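PDB 6QZO: peroxidase from Cellulomonas bogoriensis 69B4 = DSM 16987, which binds heme b and, as a member of the DyP-type peroxidase family, probably catalyses peroxide-dependent oxidation of its substrates. Local coordinates for residues V51-A56 and G168-R173; S63-L68 and G373-Q378; T229-R234 and A362-P367; E35-I40 and T100-F105. One frame throughout, in Å; residues are numbered along the deposited sequence.

Contact 1 of 4, residues V51-A56 and G168-R173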
loop_
_atom_site.group_PDB
_atom_site.type_symbol
_atom_site.label_atom_id
_atom_site.label_comp_id
_atom_site.label_asym_id
_atom_site.label_seq_id
_atom_site.Cartn_x
_atom_site.Cartn_y
_atom_site.Cartn_z
ATOM N N VAL A 51 -3.361 -2.198 13.288
ATOM C CA VAL A 51 -4.782 -2.602 13.422
ATOM C C VAL A 51 -5.233 -2.380 14.870
ATOM O O VAL A 51 -4.820 -3.156 15.743
ATOM C CB VAL A 51 -4.997 -4.057 12.971
ATOM C CG1 VAL A 51 -6.473 -4.411 12.953
ATOM C CG2 VAL A 51 -4.373 -4.315 11.599
ATOM N N ALA A 52 -6.017 -1.331 15.098
ATOM C CA ALA A 52 -6.712 -1.060 16.366
ATOM C C ALA A 52 -8.011 -1.858 16.386
ATOM O O ALA A 52 -8.769 -1.802 15.392
ATOM C CB ALA A 52 -6.978 0.419 16.528
ATOM N N LEU A 53 -8.258 -2.569 17.487
ATOM C CA LEU A 53 -9.517 -3.315 17.683
ATOM C C LEU A 53 -10.171 -2.819 18.966
ATOM O O LEU A 53 -9.451 -2.315 19.842
ATOM C CB LEU A 53 -9.228 -4.819 17.715
ATOM C CG LEU A 53 -8.558 -5.374 16.450
ATOM C CD1 LEU A 53 -7.058 -5.534 16.649
ATOM C CD2 LEU A 53 -9.178 -6.703 16.046
ATOM N N ASP A 54 -11.494 -2.903 19.019
ATOM C CA ASP A 54 -12.298 -2.605 20.229
ATOM C C ASP A 54 -12.908 -3.910 20.741
ATOM O O ASP A 54 -13.460 -4.682 19.943
ATOM C CB ASP A 54 -13.343 -1.530 19.935
ATOM C CG ASP A 54 -12.789 -0.128 19.930
ATOM O OD1 ASP A 54 -11.664 0.076 20.448
ATOM O OD2 ASP A 54 -13.486 0.747 19.393
ATOM N N LEU A 55 -12.787 -4.171 22.034
ATOM C CA LEU A 55 -13.390 -5.366 22.676
ATOM C C LEU A 55 -14.915 -5.228 22.628
ATOM O O LEU A 55 -15.408 -4.096 22.654
ATOM C CB LEU A 55 -12.860 -5.476 24.109
ATOM C CG LEU A 55 -11.354 -5.711 24.206
ATOM C CD1 LEU A 55 -10.860 -5.522 25.620
ATOM C CD2 LEU A 55 -11.044 -7.127 23.724
ATOM N N ALA A 56 -15.640 -6.340 22.523
ATOM C CA ALA A 56 -17.119 -6.361 22.691
ATOM C C ALA A 56 -17.476 -5.896 24.107
ATOM O O ALA A 56 -16.658 -6.111 25.004
ATOM C CB ALA A 56 -17.642 -7.744 22.401
ATOM N N GLY A 168 -15.767 -11.975 17.257
ATOM C CA GLY A 168 -16.620 -12.245 18.430
ATOM C C GLY A 168 -15.998 -11.805 19.760
ATOM O O GLY A 168 -16.776 -11.741 20.747
ATOM N N LEU A 169 -14.688 -11.508 19.796
ATOM C CA LEU A 169 -13.985 -11.001 21.011
ATOM C C LEU A 169 -13.636 -9.517 20.836
ATOM O O LEU A 169 -13.724 -8.748 21.813
ATOM C CB LEU A 169 -12.710 -11.816 21.247
ATOM C CG LEU A 169 -12.911 -13.332 21.315
ATOM C CD1 LEU A 169 -11.567 -14.061 21.236
ATOM C CD2 LEU A 169 -13.664 -13.720 22.582
ATOM N N ALA A 170 -13.222 -9.138 19.631
ATOM C CA ALA A 170 -12.861 -7.746 19.290
ATOM C C ALA A 170 -13.139 -7.515 17.813
ATOM O O ALA A 170 -12.971 -8.468 17.031
ATOM C CB ALA A 170 -11.421 -7.501 19.621
ATOM N N SER A 171 -13.541 -6.289 17.472
ATOM C CA SER A 171 -13.788 -5.865 16.071
ATOM C C SER A 171 -12.828 -4.730 15.710
ATOM O O SER A 171 -12.340 -4.038 16.627
ATOM C CB SER A 171 -15.220 -5.502 15.876
ATOM O OG SER A 171 -15.578 -4.405 16.703
ATOM N N VAL A 172 -12.534 -4.591 14.424
ATOM C CA VAL A 172 -11.598 -3.568 13.879
ATOM C C VAL A 172 -12.197 -2.184 14.146
ATOM O O VAL A 172 -13.392 -1.993 13.886
ATOM C CB VAL A 172 -11.338 -3.767 12.378
ATOM C CG1 VAL A 172 -10.488 -2.637 11.811
ATOM C CG2 VAL A 172 -10.698 -5.113 12.102
ATOM N N ARG A 173 -11.377 -1.269 14.665
ATOM C CA ARG A 173 -11.762 0.144 14.887
ATOM C C ARG A 173 -11.169 0.980 13.748
ATOM O O ARG A 173 -11.910 1.761 13.117
ATOM C CB ARG A 173 -11.249 0.583 16.260
ATOM C CG ARG A 173 -11.585 2.028 16.599
ATOM C CD ARG A 173 -10.913 2.462 17.884
ATOM N NE ARG A 173 -11.239 3.860 18.099
ATOM C CZ ARG A 173 -12.385 4.307 18.604
ATOM N NH1 ARG A 173 -13.334 3.467 18.981
ATOM N NH2 ARG A 173 -12.578 5.606 18.739
#

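Contact 2 of 4, residues S63-L68 and G373-Q378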
loop_
_atom_site.group_PDB
_atom_site.type_symbol
_atom_site.label_atom_id
_atom_site.label_comp_id
_atom_site.label_asym_id
_atom_site.label_seq_id
_atom_site.Cartn_x
_atom_site.Cartn_y
_atom_site.Cartn_z
ATOM N N SER A 63 -12.262 -13.630 28.129
ATOM C CA SER A 63 -12.293 -13.190 26.709
ATOM C C SER A 63 -10.922 -12.656 26.314
ATOM O O SER A 63 -10.375 -13.109 25.296
ATOM C CB SER A 63 -13.328 -12.121 26.476
ATOM O OG SER A 63 -14.618 -12.644 26.701
ATOM N N VAL A 64 -10.423 -11.688 27.075
ATOM C CA VAL A 64 -9.149 -10.985 26.757
ATOM C C VAL A 64 -8.035 -12.030 26.756
ATOM O O VAL A 64 -7.226 -12.043 25.794
ATOM C CB VAL A 64 -8.878 -9.841 27.748
ATOM C CG1 VAL A 64 -7.539 -9.155 27.495
ATOM C CG2 VAL A 64 -10.019 -8.832 27.726
ATOM N N GLU A 65 -8.024 -12.902 27.769
ATOM C CA GLU A 65 -6.981 -13.945 27.885
ATOM C C GLU A 65 -6.997 -14.850 26.652
ATOM O O GLU A 65 -5.924 -15.030 26.043
ATOM C CB GLU A 65 -7.186 -14.812 29.117
ATOM C CG GLU A 65 -5.978 -15.706 29.328
ATOM C CD GLU A 65 -6.113 -16.648 30.499
ATOM O OE1 GLU A 65 -6.707 -16.251 31.520
ATOM O OE2 GLU A 65 -5.610 -17.769 30.379
ATOM N N ARG A 66 -8.164 -15.412 26.330
ATOM C CA ARG A 66 -8.357 -16.285 25.139
ATOM C C ARG A 66 -7.809 -15.573 23.890
ATOM O O ARG A 66 -7.001 -16.178 23.159
ATOM C CB ARG A 66 -9.839 -16.645 24.975
ATOM C CG ARG A 66 -10.127 -17.625 23.848
ATOM C CD ARG A 66 -9.536 -19.014 24.075
ATOM N NE ARG A 66 -9.687 -19.863 22.893
ATOM C CZ ARG A 66 -9.613 -21.197 22.891
ATOM N NH1 ARG A 66 -9.407 -21.860 24.017
ATOM N NH2 ARG A 66 -9.749 -21.870 21.759
ATOM N N LEU A 67 -8.213 -14.326 23.671
ATOM C CA LEU A 67 -7.798 -13.520 22.496
ATOM C C LEU A 67 -6.266 -13.463 22.402
ATOM O O LEU A 67 -5.726 -13.740 21.328
ATOM C CB LEU A 67 -8.374 -12.112 22.645
ATOM C CG LEU A 67 -8.018 -11.156 21.520
ATOM C CD1 LEU A 67 -8.447 -11.719 20.176
ATOM C CD2 LEU A 67 -8.664 -9.789 21.746
ATOM N N LEU A 68 -5.600 -13.090 23.492
ATOM C CA LEU A 68 -4.113 -12.986 23.561
ATOM C C LEU A 68 -3.469 -14.349 23.315
ATOM O O LEU A 68 -2.358 -14.392 22.747
ATOM C CB LEU A 68 -3.697 -12.446 24.932
ATOM C CG LEU A 68 -4.162 -11.031 25.243
ATOM C CD1 LEU A 68 -3.720 -10.629 26.645
ATOM C CD2 LEU A 68 -3.647 -10.043 24.196
ATOM N N GLY A 373 5.890 -21.361 25.146
ATOM C CA GLY A 373 4.959 -21.866 26.173
ATOM C C GLY A 373 4.298 -20.770 27.000
ATOM O O GLY A 373 3.381 -21.083 27.751
ATOM N N GLU A 374 4.732 -19.517 26.854
ATOM C CA GLU A 374 4.065 -18.342 27.463
ATOM C C GLU A 374 3.133 -17.724 26.413
ATOM O O GLU A 374 3.081 -18.248 25.295
ATOM C CB GLU A 374 5.123 -17.375 28.006
ATOM C CG GLU A 374 6.013 -17.990 29.082
ATOM C CD GLU A 374 7.139 -17.096 29.595
ATOM O OE1 GLU A 374 7.375 -16.019 29.009
ATOM O OE2 GLU A 374 7.738 -17.439 30.645
ATOM N N TYR A 375 2.413 -16.662 26.766
ATOM C CA TYR A 375 1.571 -15.872 25.830
ATOM C C TYR A 375 1.718 -14.378 26.136
ATOM O O TYR A 375 2.004 -13.991 27.289
ATOM C CB TYR A 375 0.127 -16.366 25.858
ATOM C CG TYR A 375 -0.653 -16.035 27.103
ATOM C CD1 TYR A 375 -1.362 -14.849 27.207
ATOM C CD2 TYR A 375 -0.724 -16.924 28.157
ATOM C CE1 TYR A 375 -2.110 -14.549 28.329
ATOM C CE2 TYR A 375 -1.469 -16.639 29.292
ATOM C CZ TYR A 375 -2.165 -15.451 29.377
ATOM O OH TYR A 375 -2.891 -15.161 30.492
ATOM N N VAL A 376 1.565 -13.551 25.103
ATOM C CA VAL A 376 1.800 -12.088 25.189
ATOM C C VAL A 376 0.782 -11.503 26.182
ATOM O O VAL A 376 -0.421 -11.779 26.037
ATOM C CB VAL A 376 1.737 -11.417 23.809
ATOM C CG1 VAL A 376 0.342 -11.498 23.196
ATOM C CG2 VAL A 376 2.219 -9.976 23.874
ATOM N N GLY A 377 1.274 -10.754 27.178
ATOM C CA GLY A 377 0.445 -10.028 28.155
ATOM C C GLY A 377 0.071 -10.903 29.335
ATOM O O GLY A 377 -0.724 -10.466 30.181
ATOM N N GLN A 378 0.674 -12.087 29.414
ATOM C CA GLN A 378 0.386 -13.098 30.468
ATOM C C GLN A 378 0.584 -12.487 31.871
ATOM O O GLN A 378 -0.282 -12.722 32.730
ATOM C CB GLN A 378 1.290 -14.307 30.251
ATOM C CG GLN A 378 1.054 -15.437 31.242
ATOM C CD GLN A 378 1.856 -16.646 30.832
ATOM O OE1 GLN A 378 2.697 -16.583 29.931
ATOM N NE2 GLN A 378 1.582 -17.765 31.478
#

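Contact 3 of 4, residues T229-R234 and A362-P367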
loop_
_atom_site.group_PDB
_atom_site.type_symbol
_atom_site.label_atom_id
_atom_site.label_comp_id
_atom_site.label_asym_id
_atom_site.label_seq_id
_atom_site.Cartn_x
_atom_site.Cartn_y
_atom_site.Cartn_z
ATOM N N THR A 229 6.997 -1.455 27.289
ATOM C CA THR A 229 7.194 -0.051 26.874
ATOM C C THR A 229 5.812 0.568 26.669
ATOM O O THR A 229 4.802 -0.107 26.954
ATOM C CB THR A 229 8.099 0.013 25.630
ATOM O OG1 THR A 229 8.471 1.371 25.362
ATOM C CG2 THR A 229 7.447 -0.588 24.402
ATOM N N SER A 230 5.798 1.825 26.240
ATOM C CA SER A 230 4.585 2.562 25.829
ATOM C C SER A 230 4.719 2.874 24.344
ATOM O O SER A 230 5.860 2.986 23.869
ATOM C CB SER A 230 4.401 3.805 26.641
ATOM O OG SER A 230 5.369 4.774 26.301
ATOM N N MET A 231 3.587 2.955 23.661
ATOM C CA MET A 231 3.498 3.206 22.210
ATOM C C MET A 231 2.556 4.387 21.990
ATOM O O MET A 231 1.456 4.365 22.548
ATOM C CB MET A 231 2.959 1.972 21.491
ATOM C CG MET A 231 2.606 2.219 20.037
ATOM S SD MET A 231 1.990 0.658 19.335
ATOM C CE MET A 231 1.268 1.269 17.824
ATOM N N VAL A 232 3.017 5.380 21.230
ATOM C CA VAL A 232 2.187 6.511 20.721
ATOM C C VAL A 232 2.058 6.338 19.207
ATOM O O VAL A 232 3.084 6.096 18.560
ATOM C CB VAL A 232 2.817 7.867 21.067
ATOM C CG1 VAL A 232 2.160 9.004 20.305
ATOM C CG2 VAL A 232 2.788 8.123 22.560
ATOM N N VAL A 233 0.834 6.469 18.691
ATOM C CA VAL A 233 0.538 6.581 17.242
ATOM C C VAL A 233 -0.162 7.914 17.005
ATOM O O VAL A 233 -1.317 8.049 17.445
ATOM C CB VAL A 233 -0.326 5.411 16.748
ATOM C CG1 VAL A 233 -0.635 5.498 15.269
ATOM C CG2 VAL A 233 0.338 4.087 17.056
ATOM N N ARG A 234 0.544 8.853 16.363
ATOM C CA ARG A 234 -0.043 10.082 15.784
ATOM C C ARG A 234 -0.091 9.911 14.264
ATOM O O ARG A 234 0.974 9.670 13.648
ATOM C CB ARG A 234 0.793 11.310 16.133
ATOM C CG ARG A 234 1.016 11.520 17.618
ATOM C CD ARG A 234 -0.152 12.180 18.313
ATOM N NE ARG A 234 -0.162 13.612 18.197
ATOM C CZ ARG A 234 -1.025 14.418 18.798
ATOM N NH1 ARG A 234 -2.022 13.942 19.530
ATOM N NH2 ARG A 234 -0.881 15.717 18.617
ATOM N N ALA A 362 -3.343 7.863 19.521
ATOM C CA ALA A 362 -3.594 6.658 20.326
ATOM C C ALA A 362 -2.384 6.370 21.212
ATOM O O ALA A 362 -1.230 6.499 20.725
ATOM C CB ALA A 362 -3.894 5.526 19.406
ATOM N N VAL A 363 -2.655 5.993 22.464
ATOM C CA VAL A 363 -1.617 5.589 23.451
ATOM C C VAL A 363 -1.896 4.148 23.852
ATOM O O VAL A 363 -3.073 3.829 24.077
ATOM C CB VAL A 363 -1.614 6.524 24.676
ATOM C CG1 VAL A 363 -0.472 6.201 25.607
ATOM C CG2 VAL A 363 -1.572 7.979 24.244
ATOM N N PHE A 364 -0.847 3.328 23.916
ATOM C CA PHE A 364 -0.930 1.890 24.282
ATOM C C PHE A 364 0.221 1.538 25.220
ATOM O O PHE A 364 1.323 2.132 25.112
ATOM C CB PHE A 364 -0.864 0.995 23.045
ATOM C CG PHE A 364 -1.942 1.295 22.040
ATOM C CD1 PHE A 364 -3.194 0.728 22.156
ATOM C CD2 PHE A 364 -1.709 2.174 21.000
ATOM C CE1 PHE A 364 -4.191 1.022 21.237
ATOM C CE2 PHE A 364 -2.710 2.459 20.092
ATOM C CZ PHE A 364 -3.940 1.887 20.207
ATOM N N ALA A 365 -0.060 0.598 26.126
ATOM C CA ALA A 365 0.946 -0.068 26.983
ATOM C C ALA A 365 1.348 -1.357 26.276
ATOM O O ALA A 365 0.458 -2.106 25.862
ATOM C CB ALA A 365 0.366 -0.332 28.342
ATOM N N VAL A 366 2.643 -1.584 26.137
ATOM C CA VAL A 366 3.203 -2.718 25.365
ATOM C C VAL A 366 3.802 -3.704 26.357
ATOM O O VAL A 366 4.811 -3.409 27.006
ATOM C CB VAL A 366 4.231 -2.194 24.344
ATOM C CG1 VAL A 366 4.906 -3.320 23.578
ATOM C CG2 VAL A 366 3.569 -1.211 23.383
ATOM N N PRO A 367 3.201 -4.904 26.521
ATOM C CA PRO A 367 3.787 -5.929 27.367
ATOM C C PRO A 367 5.227 -6.228 26.955
ATOM O O PRO A 367 5.618 -5.921 25.814
ATOM C CB PRO A 367 2.930 -7.178 27.131
ATOM C CG PRO A 367 1.626 -6.651 26.594
ATOM C CD PRO A 367 1.944 -5.342 25.904
#

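Contact 4 of 4, residues E35-I40 and T100-F105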
loop_
_atom_site.group_PDB
_atom_site.type_symbol
_atom_site.label_atom_id
_atom_site.label_comp_id
_atom_site.label_asym_id
_atom_site.label_seq_id
_atom_site.Cartn_x
_atom_site.Cartn_y
_atom_site.Cartn_z
ATOM N N GLU A 35 13.316 -11.268 25.750
ATOM C CA GLU A 35 13.091 -10.288 26.844
ATOM C C GLU A 35 12.010 -9.290 26.400
ATOM O O GLU A 35 11.145 -8.951 27.228
ATOM C CB GLU A 35 14.424 -9.603 27.204
ATOM C CG GLU A 35 14.360 -8.727 28.447
ATOM C CD GLU A 35 15.696 -8.299 29.038
ATOM O OE1 GLU A 35 16.718 -8.462 28.368
ATOM O OE2 GLU A 35 15.686 -7.671 30.115
ATOM N N HIS A 36 12.035 -8.849 25.140
ATOM C CA HIS A 36 11.088 -7.828 24.607
ATOM C C HIS A 36 10.302 -8.392 23.425
ATOM O O HIS A 36 10.771 -9.368 22.814
ATOM C CB HIS A 36 11.845 -6.566 24.184
ATOM C CG HIS A 36 12.940 -6.159 25.116
ATOM N ND1 HIS A 36 12.689 -5.549 26.329
ATOM C CD2 HIS A 36 14.284 -6.234 24.996
ATOM C CE1 HIS A 36 13.835 -5.265 26.918
ATOM N NE2 HIS A 36 14.833 -5.683 26.119
ATOM N N GLN A 37 9.159 -7.788 23.106
ATOM C CA GLN A 37 8.424 -8.050 21.840
ATOM C C GLN A 37 9.304 -7.574 20.679
ATOM O O GLN A 37 10.020 -6.582 20.849
ATOM C CB GLN A 37 7.078 -7.325 21.807
ATOM C CG GLN A 37 6.031 -7.903 22.755
ATOM C CD GLN A 37 4.639 -7.408 22.456
ATOM O OE1 GLN A 37 4.010 -7.828 21.487
ATOM N NE2 GLN A 37 4.146 -6.511 23.295
ATOM N N ALA A 38 9.275 -8.273 19.545
ATOM C CA ALA A 38 9.944 -7.833 18.301
ATOM C C ALA A 38 9.106 -6.702 17.701
ATOM O O ALA A 38 7.957 -6.518 18.159
ATOM C CB ALA A 38 10.080 -8.998 17.357
ATOM N N GLY A 39 9.660 -5.967 16.739
ATOM C CA GLY A 39 8.925 -4.930 15.993
ATOM C C GLY A 39 9.080 -3.567 16.619
ATOM O O GLY A 39 8.350 -2.652 16.208
ATOM N N ILE A 40 10.011 -3.440 17.574
ATOM C CA ILE A 40 10.308 -2.174 18.304
ATOM C C ILE A 40 11.750 -1.766 18.003
ATOM O O ILE A 40 11.923 -0.712 17.342
ATOM C CB ILE A 40 10.005 -2.320 19.803
ATOM C CG1 ILE A 40 8.539 -2.714 20.017
ATOM C CG2 ILE A 40 10.340 -1.047 20.547
ATOM C CD1 ILE A 40 8.251 -3.295 21.391
ATOM N N THR A 100 6.876 -9.181 11.810
ATOM C CA THR A 100 6.697 -8.970 13.268
ATOM C C THR A 100 5.252 -8.544 13.540
ATOM O O THR A 100 4.644 -7.901 12.657
ATOM C CB THR A 100 7.647 -7.901 13.831
ATOM O OG1 THR A 100 7.394 -6.639 13.207
ATOM C CG2 THR A 100 9.103 -8.265 13.667
ATOM N N VAL A 101 4.733 -8.933 14.702
ATOM C CA VAL A 101 3.457 -8.439 15.284
ATOM C C VAL A 101 3.811 -7.925 16.667
ATOM O O VAL A 101 4.434 -8.708 17.420
ATOM C CB VAL A 101 2.383 -9.540 15.357
ATOM C CG1 VAL A 101 1.056 -9.018 15.908
ATOM C CG2 VAL A 101 2.172 -10.182 13.996
ATOM N N THR A 102 3.515 -6.660 16.953
ATOM C CA THR A 102 3.714 -6.027 18.279
ATOM C C THR A 102 2.325 -5.740 18.846
ATOM O O THR A 102 1.525 -5.091 18.115
ATOM C CB THR A 102 4.563 -4.758 18.153
ATOM O OG1 THR A 102 5.732 -5.043 17.366
ATOM C CG2 THR A 102 4.957 -4.186 19.493
ATOM N N VAL A 103 2.036 -6.252 20.050
ATOM C CA VAL A 103 0.705 -6.112 20.711
ATOM C C VAL A 103 0.793 -4.995 21.747
ATOM O O VAL A 103 1.703 -5.032 22.597
ATOM C CB VAL A 103 0.265 -7.428 21.382
ATOM C CG1 VAL A 103 -1.152 -7.344 21.925
ATOM C CG2 VAL A 103 0.404 -8.598 20.425
ATOM N N GLY A 104 -0.137 -4.048 21.670
ATOM C CA GLY A 104 -0.270 -2.939 22.633
ATOM C C GLY A 104 -1.665 -2.950 23.211
ATOM O O GLY A 104 -2.623 -3.308 22.474
ATOM N N PHE A 105 -1.778 -2.585 24.482
ATOM C CA PHE A 105 -3.056 -2.546 25.230
ATOM C C PHE A 105 -3.424 -1.091 25.504
ATOM O O PHE A 105 -2.584 -0.346 26.026
ATOM C CB PHE A 105 -2.959 -3.294 26.558
ATOM C CG PHE A 105 -2.470 -4.717 26.486
ATOM C CD1 PHE A 105 -2.686 -5.496 25.356
ATOM C CD2 PHE A 105 -1.845 -5.289 27.590
ATOM C CE1 PHE A 105 -2.248 -6.814 25.325
ATOM C CE2 PHE A 105 -1.420 -6.606 27.552
ATOM C CZ PHE A 105 -1.615 -7.364 26.420
#

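Contact 1 of 4, residues V51-A56 and G168-R173
A170 meets L53 and L55 on the well-covered side of a strand pair. Its CB lies 4.0 Å from CB of L53 and 4.1 Å from CD2 of L55, while helix 61-78 closes over this side by setting V64 and L67 on L55, and W71 on L53. The backbones come close here because L55 and A170 form a non-hydrogen-bonded antiparallel pair, with CA of A170 only 3.2 Å from the carbonyl O of D54. Next to it, D54 and S171 make the hydrogen-bonded pair, D54 N reaching O of S171 at 2.8 Å almost in line with the carbonyl, and S171 N answering to D54 O. These are the first and last strands of the four-stranded antiparallel sheet of the N-terminal half, whose strand order is that of a ferredoxin-like fold. The other side is more open and polar. S171 is exposed there, and R173 reaches across to D54 with its CG anti to the backbone N (chi1 180°) and its chain extended to NE. NH1 of R173 donates to the syn lone pair of D54 OD2 at 2.8 Å; the oxygen lies in the guanidinium plane, although the two flat groups are turned 51° from each other. NE of R173 is held by C139 O, and OD1 of D54 by the backbone N of D142. A leucine in place of R173 would probably leave the D54 carboxylate without its charged mate and C139 O without this donor. Towards the loop the ladder slackens: A56 N reaches O of L169 at 3.2 Å, from above the carbonyl plane.

Contact 2 of 4, residues S63-L68 and G373-Q378
L68 of helix 61-78 faces V376 with 6.2 Å between their CA atoms, where the chain's C-terminal tail makes a type II beta turn from Y375 to Q378. G377 in this turn is the N-cap residue of the short helix that follows. The contact thus lays the end of the chain on the first long helix of the N-terminal half. L68 points into the turn, and its CB and CD1 both rest on the carbonyl O of V376; the CB distance is 3.5 Å. A CB on G377 would sit tightly against CD1 of L68, and the positive phi there also favours glycine. The Y375 ring comes in obliquely, its CD1 4.0 Å from CB of L68. Farther out, the phenol oxygen OH touches CG of E65 at 3.3 Å, the two side chains crossing at about a right angle. This is a touch on the aliphatic part of E65, whose carboxylate OE2 is turned to a salt bridge with R69. An alanine in place of E65 would probably leave R69 without its charged mate and open a gap beside the Y375 hydroxyl. With CG between the backbone N and the carbonyl carbon (chi1 72°), the Y375 ring folds back over its own turn, which covers one face: CB of Q378 stands over the ring centre, 3.6 Å above the plane.

Contact 3 of 4, residues T229-R234 and A362-P367
The sheet of the C-terminal half, which runs beside the heme pocket, joins its first and last strands here, T229 pairing with V366, M231 with F364 and V233 with A362. Its strand order repeats that of the N-terminal sheet, in keeping with the ferredoxin-like halves of DyP-type peroxidases. Each of the three pairs is hydrogen-bonded in both directions; V366 N reaches O of T229 at 2.7 Å, and M231 N reaches O of F364 at 2.8 Å. On the face carrying these residues, T229 and V366 lie side by side, CG2 of T229 being 3.6 Å from CB of V366. Diagonally across, CG2 of V366 touches CB of M231 at 3.8 Å. V144 of the N-terminal sheet packs on both M231 and F364. The other face carries V232 and V363, both under V335 of helix 335-338, and the V232 side chain stands about 8 Å from the heme. S230 OG on that face is satisfied by Q332 O of the adjoining strand. M231 has CG anti to the backbone N (chi1 170°) and an extended chain, which brings its sulfur beside F364 in a Met-aromatic contact: SD lies 5.3 Å from the ring centroid, 53° off the normal.

Contact 4 of 4, residues E35-I40 and T100-F105
The flat carboxamide of Q37 turns its polar edge to the backbone of V103; CG2 of V376 lies over one face, while CG1 of V366 comes in obliquely beside NE2 from the other side of the plane. At the edge, V103 N donates to OE1 of Q37 at 2.9 Å in a nearly straight bond (175°), and NE2 of Q37 returns a bond to V103 O, also 2.9 Å long. The second of these lies in the plane of both groups, on a lone pair of the carbonyl; in the first, the donor is tilted out of the amide plane. V103 belongs to strand 100-105, an outermost strand of the N-terminal sheet within this chain, and the glutamine pairs with its N and O much as a neighbouring strand would. NE2 has a second acceptor in P367 O. One residue earlier in the strand, T102 OG1 donates to the carbonyl O of A38 at 2.8 Å, again on a lone pair. The T102 chi1 of -49° places OG1 beside the backbone N and turns CG2 to I40, whose CD1 it meets at 3.9 Å. CG2 of T100 touches CB of A38 at the same distance. Between them the loop passes close at G39, with CA 3.5 Å from OG1 of T102; a CB there would clash with that hydroxyl, and the positive phi also favours glycine. With OE1 facing an N-H and NE2 facing two carbonyls, the bonding pattern fixes which way round the Q37 amide sits, OE1 as acceptor and NE2 as donor.

In the fold
Contacts 1 and 4, with centres 18 Å apart, involve the same N-terminal sheet, and contact 3 belongs to the matching C-terminal sheet. The two halves join most directly between contacts 3 and 4, whose centres are 11 Å apart: F105 N lies 2.7 Å from A365 O, a probable hydrogen bond. Contact 2 touches all three others. L67 packs on A170 and L169 of contact 1, L68 reaches F105 of contact 4 at 3.7 Å between CD2 and CE1, and G377 meets P367 of contact 3. Contact 3 approaches the heme most closely; in contact 4 the I40 side chain is about 11 Å from that of heme-binding R307, whereas contacts 1 and 2 lie away from the heme site.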